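Local coordinates for branched-chain amino acid aminotransferase (Thermoproteus uzoniensis, PDB 5CE8) that catalyses pyridoxal-phosphate-dependent transamination of branched-chain L-amino acids and also accepts R-amines, at the interface of chains A and B. Residues are numbered along the deposited sequence; one frame, centred on the assembly and turned at random. Chains: chain A/B, Branched-chain amino acid aminotransferase.

Contact 1: the interface of chains A and B. Residues chain A 206-207; chain B 69, 215, 221.
The carboxylate oxygen OE2 of B:Glu221 is held by two arginines in sequence on chain A. A:Arg206 NH2 gives B:Glu221 OE2 a hydrogen bond of 3.0 Å, with 161° at the hydrogen. The donor meets OE2 on its syn side, somewhat tilted from the carboxylate plane, while OE2 lies nearly in the guanidinium plane. A:Arg207 NH1 forms a salt bridge to B:Glu221 OE2 at 3.1 Å. The other carboxylate oxygen, B:Glu221 OE1, pairs by charge with A:Arg206 NH2 at 2.5 Å, a very short separation. The guanidinium of A:Arg207 is nearly parallel to the carboxylate, but the carboxylate is displaced out of the guanidinium plane, towards A:Arg206. This pairing is probably chiefly electrostatic, since the N-H of NH1 does not point at the oxygen.

Both arginines are extended from CG to NE. The A:Arg206 chain starts with CG anti to the backbone N (chi1 173°) and runs straight out, which carries NH2 to the carboxylate. The arginine ends meet one above the other, with A:Arg206 NH2 over the rim of the A:Arg207 guanidinium. B:Leu215 CD2 covers the opposite face of A:Arg206, 3.5 Å from A:Arg206 CZ. A:Arg207 NH2 sits over a guanidinium face of B:Arg69, 3.4 Å from B:Arg69 CZ, with the planes 57° apart. The B:Glu221 carboxylate would balance part of this gathered positive charge.

The chain A residues lie where strand 201-206 turns towards strand 209-212. The turn enters between helix 60-74 of chain B and the loop before helix 223-235, whose first residues bind the cofactor.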
ATOM      1  N   ARG A 206      16.693  -3.069 -23.178  1.00 25.07           N
ATOM      2  CA  ARG A 206      15.628  -2.226 -23.674  1.00 26.45           C
ATOM      3  C   ARG A 206      16.387  -1.155 -24.372  1.00 26.28           C
ATOM      4  O   ARG A 206      17.017  -0.312 -23.728  1.00 22.58           O
ATOM      5  CB  ARG A 206      14.815  -1.696 -22.534  1.00 26.24           C
ATOM      6  CG  ARG A 206      13.762  -0.674 -22.899  1.00 28.27           C
ATOM      7  CD  ARG A 206      12.964  -0.299 -21.663  1.00 33.73           C
ATOM      8  NE  ARG A 206      11.883   0.599 -22.066  1.00 37.53           N
ATOM      9  CZ  ARG A 206      12.077   1.871 -22.366  1.00 38.50           C
ATOM     10  NH1 ARG A 206      13.291   2.399 -22.273  1.00 38.45           N
ATOM     11  NH2 ARG A 206      11.054   2.630 -22.740  1.00 38.54           N
ATOM     12  N   ARG A 207      16.304  -1.189 -25.715  1.00 32.72           N
ATOM     13  CA  ARG A 207      16.904  -0.108 -26.547  1.00 35.62           C
ATOM     14  C   ARG A 207      18.393   0.107 -26.216  1.00 29.32           C
ATOM     15  O   ARG A 207      18.880   1.242 -25.983  1.00 32.23           O
ATOM     16  CB  ARG A 207      16.176   1.218 -26.305  1.00 33.41           C
ATOM     17  CG  ARG A 207      14.703   1.121 -26.394  1.00 38.77           C
ATOM     18  CD  ARG A 207      13.985   2.466 -26.542  1.00 41.20           C
ATOM     19  NE  ARG A 207      12.570   2.059 -26.435  1.00 53.77           N
ATOM     20  CZ  ARG A 207      11.531   2.827 -26.139  1.00 45.10           C
ATOM     21  NH1 ARG A 207      11.702   4.118 -25.954  1.00 52.28           N
ATOM     22  NH2 ARG A 207      10.308   2.281 -26.023  1.00 47.33           N
TER
ATOM     23  N   ARG B  69       3.722  -1.735 -29.878  1.00 25.17           N
ATOM     24  CA  ARG B  69       4.145  -2.102 -28.515  1.00 24.62           C
ATOM     25  C   ARG B  69       2.958  -2.134 -27.562  1.00 24.70           C
ATOM     26  O   ARG B  69       2.835  -3.056 -26.783  1.00 20.03           O
ATOM     27  CB  ARG B  69       5.221  -1.142 -27.929  1.00 27.68           C
ATOM     28  CG  ARG B  69       6.581  -1.307 -28.564  1.00 30.92           C
ATOM     29  CD  ARG B  69       7.763  -0.800 -27.718  1.00 33.20           C
ATOM     30  NE  ARG B  69       7.530   0.591 -27.443  1.00 29.58           N
ATOM     31  CZ  ARG B  69       7.825   1.589 -28.268  1.00 28.82           C
ATOM     32  NH1 ARG B  69       8.388   1.375 -29.458  1.00 33.19           N
ATOM     33  NH2 ARG B  69       7.488   2.816 -27.911  1.00 30.28           N
ATOM     34  N   LEU B 215       9.962   6.354 -16.055  1.00 26.66           N
ATOM     35  CA  LEU B 215       9.150   5.362 -16.702  1.00 26.89           C
ATOM     36  C   LEU B 215       8.439   4.563 -15.640  1.00 27.02           C
ATOM     37  O   LEU B 215       7.213   4.409 -15.724  1.00 28.06           O
ATOM     38  CB  LEU B 215       9.989   4.417 -17.648  1.00 30.14           C
ATOM     39  CG  LEU B 215      10.256   4.625 -19.165  1.00 37.64           C
ATOM     40  CD1 LEU B 215       9.976   6.058 -19.582  1.00 37.43           C
ATOM     41  CD2 LEU B 215      11.626   4.138 -19.690  1.00 31.86           C
ATOM     42  N   GLU B 221       5.043   6.726 -21.666  1.00 17.43           N
ATOM     43  CA  GLU B 221       6.261   7.234 -22.276  1.00 20.44           C
ATOM     44  C   GLU B 221       5.978   8.076 -23.570  1.00 18.32           C
ATOM     45  O   GLU B 221       5.963   7.601 -24.699  1.00 21.62           O
ATOM     46  CB  GLU B 221       7.246   6.088 -22.508  1.00 21.77           C
ATOM     47  CG  GLU B 221       8.577   6.497 -23.146  1.00 21.92           C
ATOM     48  CD  GLU B 221       9.597   5.358 -23.309  1.00 26.16           C
ATOM     49  OE1 GLU B 221       9.219   4.216 -23.487  1.00 33.16           O
ATOM     50  OE2 GLU B 221      10.847   5.606 -23.345  1.00 33.33           O
TER

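Contact 2: the interface of chains A and B. Residues chain A 245, 247-248; chain B 73, 154, 158-160.
At the capped start of helix 246-250 of chain A, a capping-box turn, A:Glu247 reaches across to the chain B loop that runs from B:Thr154 to B:Met160. Its chain bends at chi2 (100°), which turns the carboxylate towards B:Thr154 and the backbone of B:Met160. A:Glu247 OE1 accepts a hydrogen bond of 2.8 Å from the hydroxyl OG1 of B:Thr154, met on the syn side. A:Glu247 OE2 uses its anti lone pair for the backbone N of B:Met160, 3.0 Å away and nearly straight (165° at the hydrogen). Both carboxylate oxygens are thus tied to the loop, which fixes the rotation of the group. Water 1 joins A:Glu247 OE1 to the carbonyl O of B:Thr154, 2.8 Å from each.

The aliphatic part of A:Glu247 is packed as well. A:Glu247 CG meets CB of B:Pro158 at 3.6 Å, the two side chains crossing at about a right angle. CB rests against CB of B:Met160. The thioether of B:Met160 then runs on to the cap, with B:Met160 SD 3.4 Å from A:Thr245 OG1.

In the cap itself, A:Thr245 OG1 accepts a hydrogen bond from A:Glu248 N at 3.2 Å. In return, A:Glu248 OE1 accepts a hydrogen bond from the backbone N of A:Thr245 at 2.8 Å.

The helix start fits between chain B loop residues 154 and 158-160 and the end of helix 60-74, where B:Ile73 borders the A:Glu247 stem.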
ATOM      1  N   THR A 245       8.971  -2.366 -14.836  1.00 22.27           N
ATOM      2  CA  THR A 245       7.584  -2.781 -14.778  1.00 20.02           C
ATOM      3  C   THR A 245       7.344  -4.076 -15.618  1.00 19.38           C
ATOM      4  O   THR A 245       8.115  -4.443 -16.446  1.00 15.70           O
ATOM      5  CB  THR A 245       6.699  -1.712 -15.332  1.00 19.93           C
ATOM      6  OG1 THR A 245       7.091  -1.512 -16.668  1.00 19.70           O
ATOM      7  CG2 THR A 245       6.902  -0.440 -14.571  1.00 24.78           C
ATOM      8  N   GLU A 247       5.116  -4.109 -18.076  1.00 17.98           N
ATOM      9  CA  GLU A 247       5.160  -3.513 -19.426  1.00 16.98           C
ATOM     10  C   GLU A 247       6.537  -3.465 -20.106  1.00 15.04           C
ATOM     11  O   GLU A 247       6.651  -3.841 -21.247  1.00 15.82           O
ATOM     12  CB  GLU A 247       4.458  -2.117 -19.481  1.00 16.25           C
ATOM     13  CG  GLU A 247       3.019  -2.161 -18.889  1.00 17.37           C
ATOM     14  CD  GLU A 247       3.033  -1.641 -17.520  1.00 20.35           C
ATOM     15  OE1 GLU A 247       3.444  -2.416 -16.615  1.00 24.18           O
ATOM     16  OE2 GLU A 247       2.688  -0.467 -17.396  1.00 19.31           O
ATOM     17  N   GLU A 248       7.580  -3.151 -19.387  1.00 17.55           N
ATOM     18  CA  GLU A 248       8.960  -3.111 -19.901  1.00 15.86           C
ATOM     19  C   GLU A 248       9.439  -4.532 -20.089  1.00 17.34           C
ATOM     20  O   GLU A 248      10.258  -4.789 -20.958  1.00 17.57           O
ATOM     21  CB  GLU A 248       9.911  -2.373 -18.943  1.00 18.03           C
ATOM     22  CG  GLU A 248       9.538  -0.923 -18.775  1.00 16.92           C
ATOM     23  CD  GLU A 248      10.330  -0.251 -17.712  1.00 21.80           C
ATOM     24  OE1 GLU A 248      10.521  -0.880 -16.631  1.00 26.15           O
ATOM     25  OE2 GLU A 248      10.708   0.964 -17.928  1.00 27.60           O
TER
ATOM     26  N   ILE B  73       1.641  -5.432 -25.515  1.00 20.15           N
ATOM     27  CA  ILE B  73       1.549  -5.339 -24.113  1.00 19.61           C
ATOM     28  C   ILE B  73       0.143  -5.809 -23.703  1.00 18.24           C
ATOM     29  O   ILE B  73       0.033  -6.510 -22.711  1.00 16.03           O
ATOM     30  CB  ILE B  73       1.822  -3.890 -23.588  1.00 18.88           C
ATOM     31  CG1 ILE B  73       3.310  -3.477 -23.721  1.00 19.12           C
ATOM     32  CG2 ILE B  73       1.311  -3.745 -22.175  1.00 19.27           C
ATOM     33  CD1 ILE B  73       3.573  -1.979 -23.551  1.00 19.63           C
ATOM     34  N   THR B 154       0.072  -0.162 -12.521  1.00 19.27           N
ATOM     35  CA  THR B 154       0.692  -1.253 -13.224  1.00 20.80           C
ATOM     36  C   THR B 154       0.258  -2.684 -12.733  1.00 19.55           C
ATOM     37  O   THR B 154       0.080  -3.599 -13.546  1.00 17.95           O
ATOM     38  CB  THR B 154       2.225  -1.034 -13.255  1.00 19.43           C
ATOM     39  OG1 THR B 154       2.835  -2.122 -13.902  1.00 19.43           O
ATOM     40  CG2 THR B 154       2.831  -1.074 -11.915  1.00 22.99           C
ATOM     41  N   PRO B 158      -1.859  -2.432 -17.671  1.00 19.89           N
ATOM     42  CA  PRO B 158      -0.573  -2.097 -18.267  1.00 20.01           C
ATOM     43  C   PRO B 158      -0.533  -0.690 -18.794  1.00 20.19           C
ATOM     44  O   PRO B 158      -0.663  -0.460 -20.008  1.00 19.24           O
ATOM     45  CB  PRO B 158      -0.430  -3.109 -19.378  1.00 22.77           C
ATOM     46  CG  PRO B 158      -1.789  -3.361 -19.809  1.00 24.04           C
ATOM     47  CD  PRO B 158      -2.736  -3.079 -18.639  1.00 24.89           C
ATOM     48  N   VAL B 159      -0.325   0.235 -17.857  1.00 16.41           N
ATOM     49  CA  VAL B 159      -0.481   1.624 -18.103  1.00 21.12           C
ATOM     50  C   VAL B 159       0.554   2.190 -19.150  1.00 21.80           C
ATOM     51  O   VAL B 159       0.240   3.135 -19.834  1.00 23.34           O
ATOM     52  CB  VAL B 159      -0.603   2.494 -16.791  1.00 22.62           C
ATOM     53  CG1 VAL B 159      -1.906   2.233 -16.027  1.00 24.84           C
ATOM     54  CG2 VAL B 159       0.602   2.347 -15.873  1.00 23.97           C
ATOM     55  N   MET B 160       1.697   1.535 -19.352  1.00 18.55           N
ATOM     56  CA  MET B 160       2.617   1.939 -20.385  1.00 18.91           C
ATOM     57  C   MET B 160       2.017   1.639 -21.784  1.00 20.30           C
ATOM     58  O   MET B 160       2.546   2.172 -22.725  1.00 19.84           O
ATOM     59  CB  MET B 160       3.984   1.255 -20.261  1.00 23.16           C
ATOM     60  CG  MET B 160       4.717   1.735 -18.976  1.00 26.81           C
ATOM     61  SD  MET B 160       6.359   1.117 -18.638  1.00 30.94           S
ATOM     62  CE  MET B 160       7.147   2.009 -19.982  1.00 29.20           C
TER
HETATM   63  O   HOH W   1       1.277  -4.092 -16.040  1.00 13.55           O

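Contact 1 and contact 2 are neighbouring patches of the same subunit interface, with C-alpha centres about 9 Å apart. On chain B they share helix 60-74: B:Arg69 faces contact 1, and B:Ile73, one turn later, faces contact 2. Chain A supplies separate elements, a strand turn and a helix start. Contact 1 rests mainly on charge, while contact 2 combines hydrogen bonds with apolar packing. Helix 60-74 also carries the cofactor-binding His63 and Arg66, so the joint may steady the active-site scaffold. The deposited assembly has six copies; the structure alone does not show that this interface forms in solution.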